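PDB 3PM6: putative fructose-bisphosphate aldolase from Coccidioides immitis, which is a putative class II fructose-bisphosphate aldolase, a TIM-barrel protein that binds a zinc ion. Local coordinates for residues D207-R210 with L211-N215. Sequence-based numbering, arbitrary orientation.
Sequences DYER and LQRIN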
loop_
_atom_site.group_PDB
_atom_site.type_symbol
_atom_site.label_atom_id
_atom_site.label_comp_id
_atom_site.label_asym_id
_atom_site.label_seq_id
_atom_site.Cartn_x
_atom_site.Cartn_y
_atom_site.Cartn_z
ATOM N N ASP A 207 32.223 -11.559 14.010
ATOM C CA ASP A 207 33.634 -11.752 13.726
ATOM C C ASP A 207 34.059 -10.564 12.875
ATOM O O ASP A 207 33.996 -10.607 11.639
ATOM C CB ASP A 207 33.826 -13.084 13.010
ATOM C CG ASP A 207 35.288 -13.469 12.826
ATOM O OD1 ASP A 207 36.197 -12.624 12.995
ATOM O OD2 ASP A 207 35.507 -14.636 12.442
ATOM N N TYR A 208 34.445 -9.482 13.553
ATOM C CA TYR A 208 34.828 -8.230 12.879
ATOM C C TYR A 208 36.081 -8.413 12.046
ATOM O O TYR A 208 36.238 -7.788 10.996
ATOM C CB TYR A 208 35.024 -7.113 13.895
ATOM C CG TYR A 208 33.751 -6.725 14.620
ATOM C CD1 TYR A 208 32.761 -5.992 13.960
ATOM C CD2 TYR A 208 33.529 -7.101 15.957
ATOM C CE1 TYR A 208 31.581 -5.617 14.598
ATOM C CE2 TYR A 208 32.364 -6.717 16.621
ATOM C CZ TYR A 208 31.384 -5.983 15.915
ATOM O OH TYR A 208 30.207 -5.604 16.506
ATOM N N GLU A 209 36.965 -9.290 12.509
ATOM C CA GLU A 209 38.185 -9.620 11.767
ATOM C C GLU A 209 37.850 -10.249 10.411
ATOM O O GLU A 209 38.376 -9.818 9.386
ATOM C CB GLU A 209 39.116 -10.522 12.597
ATOM C CG GLU A 209 39.884 -9.726 13.669
ATOM C CD GLU A 209 40.629 -10.623 14.656
ATOM O OE1 GLU A 209 40.751 -11.846 14.380
ATOM O OE2 GLU A 209 41.107 -10.109 15.699
ATOM N N ARG A 210 36.956 -11.243 10.417
ATOM C CA ARG A 210 36.460 -11.857 9.191
ATOM C C ARG A 210 35.904 -10.759 8.270
ATOM O O ARG A 210 36.260 -10.679 7.092
ATOM C CB ARG A 210 35.366 -12.877 9.524
ATOM C CG ARG A 210 34.777 -13.609 8.328
ATOM C CD ARG A 210 33.736 -14.638 8.792
ATOM N NE ARG A 210 34.354 -15.741 9.526
ATOM C CZ ARG A 210 34.904 -16.819 8.951
ATOM N NH1 ARG A 210 34.905 -16.944 7.623
ATOM N NH2 ARG A 210 35.447 -17.779 9.711
ATOM N N LEU A 211 35.072 -9.890 8.836
ATOM C CA LEU A 211 34.484 -8.802 8.082
ATOM C C LEU A 211 35.535 -7.924 7.404
ATOM O O LEU A 211 35.433 -7.700 6.211
ATOM C CB LEU A 211 33.556 -7.957 8.976
ATOM C CG LEU A 211 32.841 -6.833 8.258
ATOM C CD1 LEU A 211 32.005 -7.441 7.106
ATOM C CD2 LEU A 211 31.975 -5.998 9.255
ATOM N N GLN A 212 36.547 -7.441 8.145
ATOM C CA GLN A 212 37.599 -6.575 7.539
ATOM C C GLN A 212 38.353 -7.343 6.443
ATOM O O GLN A 212 38.581 -6.791 5.378
ATOM C CB GLN A 212 38.521 -5.886 8.590
ATOM C CG GLN A 212 39.671 -4.887 8.073
ATOM C CD GLN A 212 39.256 -3.743 7.043
ATOM O OE1 GLN A 212 39.742 -3.728 5.917
ATOM N NE2 GLN A 212 38.435 -2.808 7.445
ATOM N N ARG A 213 38.653 -8.623 6.678
ATOM C CA ARG A 213 39.301 -9.495 5.671
ATOM C C ARG A 213 38.510 -9.536 4.360
ATOM O O ARG A 213 39.086 -9.440 3.271
ATOM C CB ARG A 213 39.491 -10.936 6.205
ATOM C CG ARG A 213 40.816 -11.173 6.871
ATOM C CD ARG A 213 40.932 -12.533 7.513
ATOM N NE ARG A 213 41.575 -12.357 8.808
ATOM C CZ ARG A 213 41.048 -12.730 9.969
ATOM N NH1 ARG A 213 39.882 -13.372 9.976
ATOM N NH2 ARG A 213 41.711 -12.502 11.108
ATOM N N ILE A 214 37.193 -9.665 4.486
ATOM C CA ILE A 214 36.272 -9.553 3.349
ATOM C C ILE A 214 36.350 -8.189 2.681
ATOM O O ILE A 214 36.502 -8.080 1.464
ATOM C CB ILE A 214 34.823 -9.875 3.794
ATOM C CG1 ILE A 214 34.753 -11.316 4.332
ATOM C CG2 ILE A 214 33.793 -9.599 2.649
ATOM C CD1 ILE A 214 33.552 -11.592 5.152
ATOM N N ASN A 215 36.275 -7.143 3.490
ATOM C CA ASN A 215 36.290 -5.797 2.989
ATOM C C ASN A 215 37.590 -5.534 2.228
ATOM O O ASN A 215 37.596 -5.006 1.100
ATOM C CB ASN A 215 36.159 -4.856 4.164
ATOM C CG ASN A 215 36.068 -3.438 3.743
ATOM O OD1 ASN A 215 35.448 -3.137 2.742
ATOM N ND2 ASN A 215 36.691 -2.554 4.496
#
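The guanidinium of Arg213 lies back along the first turn of helix 208-218, with the backbone carbonyl of Glu209 under one face: Glu209 O sits 3.8 Å from the guanidinium plane, displaced to the side of the guanidinium centre. At one end of this flat group Arg213 NH2 gives Glu209 OE1 a long, weak hydrogen bond (3.5 Å) within an i to i+4 salt bridge. Carboxylate and guanidinium are turned 74° apart, so the two charged groups do not meet as a coplanar pair. Glu209 and Arg213 run side by side; with CG anti to its own carbonyl carbon (chi1 -77°), the glutamate extends beside the arginine, and its CB packs 3.6 Å from Arg213 NH2. Asp207, the N-cap residue, caps the first turn: its OD1 accepts from Arg210 N at 3.0 Å, the N-H coming from above the carboxylate plane. Asp207 OD2 takes a weak hydrogen bond from Arg210 NE (3.3 Å), part of an i to i+3 salt bridge. Arg210 stretches out from the backbone before bending at chi3 (-68°), and its NH1 hydrogen-bonds Thr172 O. On the buried flank, Ile214 CD1 lies 4.0 Å from Arg210 CG, and Ile214 also touches Ser177 of helix 174-181; Tyr208 packs on helix 234-242. Five successive i to i+4 backbone bonds, from Leu211 N to Asp207 O (3.1 Å) through Asn215 N to Leu211 O, build this part of the helix, which links strands 187-188 and 223-226 in a beta-alpha-beta unit of the barrel. The negative charges of Asp207 and Glu209 near the helix N-terminus would be expected to interact favourably with the helix dipole; the exposed, poorly aligned Glu209–Arg213 bridge probably contributes more modestly.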